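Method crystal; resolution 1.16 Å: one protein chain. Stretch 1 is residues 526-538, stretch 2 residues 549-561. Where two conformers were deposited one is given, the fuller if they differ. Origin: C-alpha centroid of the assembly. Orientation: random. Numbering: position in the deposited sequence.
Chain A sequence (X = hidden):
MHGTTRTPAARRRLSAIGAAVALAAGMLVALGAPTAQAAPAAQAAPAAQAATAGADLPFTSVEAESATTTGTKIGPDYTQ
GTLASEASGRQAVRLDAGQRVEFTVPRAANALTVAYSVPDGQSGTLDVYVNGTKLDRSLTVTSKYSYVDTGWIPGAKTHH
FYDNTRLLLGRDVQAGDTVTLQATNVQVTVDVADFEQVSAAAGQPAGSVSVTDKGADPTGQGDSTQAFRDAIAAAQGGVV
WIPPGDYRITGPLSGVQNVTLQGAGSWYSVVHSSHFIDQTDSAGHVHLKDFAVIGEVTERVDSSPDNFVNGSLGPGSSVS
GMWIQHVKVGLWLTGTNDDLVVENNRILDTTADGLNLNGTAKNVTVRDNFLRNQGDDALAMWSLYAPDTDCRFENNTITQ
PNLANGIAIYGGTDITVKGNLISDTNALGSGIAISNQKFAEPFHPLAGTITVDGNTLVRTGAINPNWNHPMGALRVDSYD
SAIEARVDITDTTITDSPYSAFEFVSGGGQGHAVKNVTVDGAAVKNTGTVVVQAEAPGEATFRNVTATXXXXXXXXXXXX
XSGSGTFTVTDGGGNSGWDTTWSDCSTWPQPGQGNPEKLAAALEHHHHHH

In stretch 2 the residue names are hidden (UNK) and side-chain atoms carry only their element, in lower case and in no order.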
# COMPACT_ATOMS: atom_id res chain seq x y z
N ASN A 526 19.16 -13.70 2.80
CA ASN A 526 19.47 -12.80 3.91
C ASN A 526 18.30 -12.66 4.88
O ASN A 526 17.78 -11.57 5.12
CB ASN A 526 19.98 -11.44 3.42
CG ASN A 526 21.20 -11.57 2.54
OD1 ASN A 526 21.44 -10.72 1.68
ND2 ASN A 526 21.99 -12.62 2.75
N THR A 527 17.91 -13.78 5.46
CA THR A 527 16.84 -13.84 6.44
C THR A 527 17.44 -13.67 7.83
O THR A 527 18.38 -14.37 8.19
CB THR A 527 16.14 -15.20 6.33
OG1 THR A 527 15.67 -15.38 4.99
CG2 THR A 527 14.97 -15.29 7.28
N GLY A 528 16.89 -12.74 8.60
CA GLY A 528 17.47 -12.45 9.90
C GLY A 528 17.44 -13.62 10.87
O GLY A 528 18.41 -13.88 11.58
N THR A 529 16.32 -14.35 10.89
CA THR A 529 16.21 -15.48 11.81
C THR A 529 16.04 -16.80 11.07
O THR A 529 17.04 -17.45 10.73
CB THR A 529 15.09 -15.25 12.84
OG1 THR A 529 13.85 -15.01 12.17
CG2 THR A 529 15.42 -14.04 13.73
N VAL A 530 14.81 -17.22 10.79
CA VAL A 530 14.55 -18.55 10.26
C VAL A 530 13.78 -18.47 8.94
O VAL A 530 12.97 -17.56 8.72
CB VAL A 530 13.81 -19.46 11.27
CG1 VAL A 530 14.66 -19.66 12.51
CG2 VAL A 530 12.45 -18.86 11.65
N VAL A 531 14.01 -19.46 8.08
CA VAL A 531 13.23 -19.55 6.85
C VAL A 531 11.78 -19.92 7.14
O VAL A 531 10.85 -19.39 6.52
CB VAL A 531 13.90 -20.52 5.85
CG1 VAL A 531 13.05 -20.67 4.60
CG2 VAL A 531 15.29 -20.00 5.50
N VAL A 532 11.55 -20.82 8.10
CA VAL A 532 10.22 -21.27 8.48
C VAL A 532 10.07 -21.10 9.99
O VAL A 532 10.81 -21.71 10.77
CB VAL A 532 9.95 -22.73 8.09
CG1 VAL A 532 8.57 -23.16 8.59
CG2 VAL A 532 10.04 -22.91 6.58
N GLN A 533 9.11 -20.26 10.39
CA GLN A 533 8.76 -20.04 11.79
C GLN A 533 7.39 -20.71 11.99
O GLN A 533 6.36 -20.14 11.62
CB GLN A 533 8.71 -18.55 12.07
CG GLN A 533 8.38 -18.16 13.50
CD GLN A 533 8.37 -16.66 13.70
OE1 GLN A 533 9.32 -15.96 13.33
NE2 GLN A 533 7.29 -16.15 14.28
N ALA A 534 7.40 -21.93 12.53
CA ALA A 534 6.20 -22.75 12.65
C ALA A 534 5.75 -22.77 14.11
O ALA A 534 6.41 -23.37 14.97
CB ALA A 534 6.46 -24.17 12.14
N GLU A 535 4.61 -22.14 14.37
CA GLU A 535 4.10 -22.01 15.72
C GLU A 535 2.66 -22.49 15.88
O GLU A 535 2.13 -22.44 16.99
CB GLU A 535 4.20 -20.55 16.18
CG GLU A 535 5.62 -20.07 16.23
CD GLU A 535 5.72 -18.65 16.69
OE1 GLU A 535 5.59 -17.75 15.84
OE2 GLU A 535 5.89 -18.44 17.91
N ALA A 536 2.03 -22.91 14.82
CA ALA A 536 0.72 -23.52 14.89
C ALA A 536 0.84 -25.03 14.74
O ALA A 536 1.78 -25.51 14.11
CB ALA A 536 -0.15 -23.02 13.74
N PRO A 537 -0.08 -25.80 15.30
CA PRO A 537 -0.18 -27.21 14.91
C PRO A 537 -0.65 -27.31 13.47
O PRO A 537 -1.19 -26.37 12.90
CB PRO A 537 -1.24 -27.76 15.87
CG PRO A 537 -2.10 -26.57 16.20
CD PRO A 537 -1.17 -25.38 16.20
N GLY A 538 -0.42 -28.48 12.87
CA GLY A 538 -0.88 -28.72 11.51
C GLY A 538 0.17 -29.38 10.64
O GLY A 538 0.91 -30.25 11.11
N UNK A 549 22.16 -17.14 3.20
CA UNK A 549 22.26 -16.09 4.21
C UNK A 549 21.23 -16.17 5.32
O UNK A 549 20.68 -15.14 5.73
N UNK A 550 20.95 -17.37 5.81
CA UNK A 550 19.97 -17.53 6.88
C UNK A 550 20.66 -17.31 8.22
O UNK A 550 21.66 -17.96 8.53
c UNK A 550 18.34 -19.14 7.90
c UNK A 550 19.37 -18.92 6.80
o UNK A 550 18.74 -19.08 5.53
N UNK A 551 20.12 -16.39 9.03
CA UNK A 551 20.85 -15.92 10.19
C UNK A 551 20.87 -16.91 11.35
O UNK A 551 21.90 -17.09 12.00
N UNK A 552 19.73 -17.55 11.63
CA UNK A 552 19.62 -18.38 12.83
C UNK A 552 19.47 -19.86 12.54
O UNK A 552 20.22 -20.67 13.10
c UNK A 552 18.48 -17.88 13.74
N UNK A 553 18.51 -20.26 11.70
CA UNK A 553 18.27 -21.67 11.41
C UNK A 553 17.30 -21.77 10.24
O UNK A 553 16.60 -20.81 9.91
c UNK A 553 17.68 -22.40 12.61
N UNK A 554 17.24 -22.95 9.64
CA UNK A 554 16.23 -23.19 8.62
C UNK A 554 14.82 -23.14 9.19
O UNK A 554 13.95 -22.44 8.65
N UNK A 555 14.58 -23.87 10.28
CA UNK A 555 13.24 -24.10 10.81
C UNK A 555 13.25 -23.86 12.31
O UNK A 555 14.12 -24.37 13.03
c UNK A 555 12.77 -25.55 10.56
c UNK A 555 12.75 -25.90 9.08
c UNK A 555 12.47 -27.37 8.83
c UNK A 555 11.40 -25.79 11.20
N UNK A 556 12.24 -23.14 12.79
CA UNK A 556 11.85 -23.09 14.19
C UNK A 556 10.48 -23.74 14.25
O UNK A 556 9.54 -23.26 13.61
c UNK A 556 11.90 -21.22 18.41
c UNK A 556 11.78 -21.64 14.64
c UNK A 556 12.28 -21.45 17.10
c UNK A 556 10.03 -21.12 16.38
c UNK A 556 9.64 -20.89 17.69
o UNK A 556 10.20 -20.72 20.00
c UNK A 556 11.35 -21.41 16.07
c UNK A 556 10.58 -20.94 18.70
N UNK A 557 10.37 -24.86 14.95
CA UNK A 557 9.12 -25.63 14.97
C UNK A 557 8.72 -25.83 16.43
O UNK A 557 9.16 -26.77 17.09
c UNK A 557 9.28 -26.96 14.23
c UNK A 557 7.96 -27.70 14.07
o UNK A 557 7.00 -27.45 14.79
n UNK A 557 7.93 -28.64 13.13
N UNK A 558 7.87 -24.93 16.93
CA UNK A 558 7.51 -24.91 18.35
C UNK A 558 6.05 -24.47 18.47
O UNK A 558 5.76 -23.30 18.78
c UNK A 558 8.44 -23.98 19.13
s UNK A 558 10.24 -24.20 18.84
N UNK A 559 5.10 -25.37 18.22
CA UNK A 559 3.69 -24.98 18.24
C UNK A 559 3.21 -24.59 19.63
O UNK A 559 3.65 -25.12 20.65
c UNK A 559 5.28 -26.77 17.79
c UNK A 559 2.95 -26.24 17.76
c UNK A 559 3.99 -27.08 17.09
N UNK A 560 2.27 -23.65 19.65
CA UNK A 560 1.57 -23.26 20.86
C UNK A 560 0.09 -23.12 20.54
O UNK A 560 -0.27 -22.83 19.40
c UNK A 560 0.74 -19.99 20.83
c UNK A 560 2.15 -21.97 21.49
c UNK A 560 2.70 -19.01 19.15
c UNK A 560 1.91 -20.70 20.69
c UNK A 560 0.53 -18.80 20.13
c UNK A 560 2.91 -20.19 19.86
c UNK A 560 1.51 -18.32 19.29
N UNK A 561 -0.79 -23.33 21.53
CA UNK A 561 -0.47 -23.69 22.92
C UNK A 561 -0.11 -25.15 23.09
O UNK A 561 -0.46 -26.00 22.28
c UNK A 561 -2.24 -23.18 21.33
c UNK A 561 -1.78 -23.42 23.65
c UNK A 561 -2.83 -23.67 22.63
O HOH W 1 17.79 -16.86 4.10
O HOH W 2 6.45 -21.00 19.92

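Position 549 has no side-chain atoms, and its phi of 64° favours glycine, so it is Gly549. Its O accepts a weak bond from Thr527 N (3.1 Å).

Position 550 carries one carbon bearing an oxygen and a carbon. The outer carbon packs 3.5 Å from Thr529 O, and the oxygen lies 2.8 Å from water 1, which is also 2.7 Å from Thr527 OG1. This is Thr550, so the water joins two like hydroxyls.

Position 551 is bare again. A CB would stand 2.2 Å from Gly528 O, a clash, and Gly551 avoids it while its N donates to Thr527 O at 2.8 Å.

Position 552 has a single carbon: its CB points toward stretch 1 and lies 3.4 Å from Thr529 O and 4.4 Å from Val530 CG1. This small group is Ala552; its N bonds Thr529 O (2.8 Å).

Position 553 also has one carbon, its CB 4.1 Å from Val530 CG1: Ala553, a modest apolar partner for the valine.

Position 554 has no side-chain atoms and is Gly554. An ideal CB would point away, 5.2 Å from Val531 CB, so this contact does not itself demand glycine. The chain turns here, and its O accepts from Val532 N (2.9 Å).

Position 555 shows four carbons, forked at the first with one arm two carbons long. The first carbon of the longer arm lies 4.3 Å from Val532 CB. This is Ile555, one beta-branched side chain beside another.

Position 556 has one carbon leading to a six-carbon ring with an oxygen. Its CB packs 4.1 Å from Val530 CG1, and Glu535 CG approaches the ring edge, 4.4 Å from a carbon beside the oxygen-bearing one: Tyr556 CE2.

Position 557 has two carbons, the second carrying oxygen and nitrogen. The oxygen is 4.3 Å from Ala534 CB. This is Asn557, whose ND2 is hydrogen-bonded elsewhere in the structure.

Position 558 is a carbon and a sulfur; its N donates to Ala534 O (2.9 Å). It is Cys558, covalently bonded elsewhere.

Position 559 has three carbons closing onto N, with CB 4.5 Å from Pro537 CD: Pro559, which packs there with no NH to offer.

Position 560 is a carbon and an unsubstituted six-carbon ring. Glu535 OE2 meets the ring edge, 3.5 Å from one carbon: Phe560 CE2.

Position 561 is another closed three-carbon ring, Pro561, preceded by a cis peptide and pointing away.

The contact is chiefly a parallel backbone ladder: Tyr556 N to Val532 O (2.9 Å), Ala534 N to Tyr556 O (2.7 Å) and Phe560 N to Glu535 O (2.9 Å) hold the register, while apolar side chains pack alongside.

Stretch 2 549-561: GTGAAGIYNCPFP
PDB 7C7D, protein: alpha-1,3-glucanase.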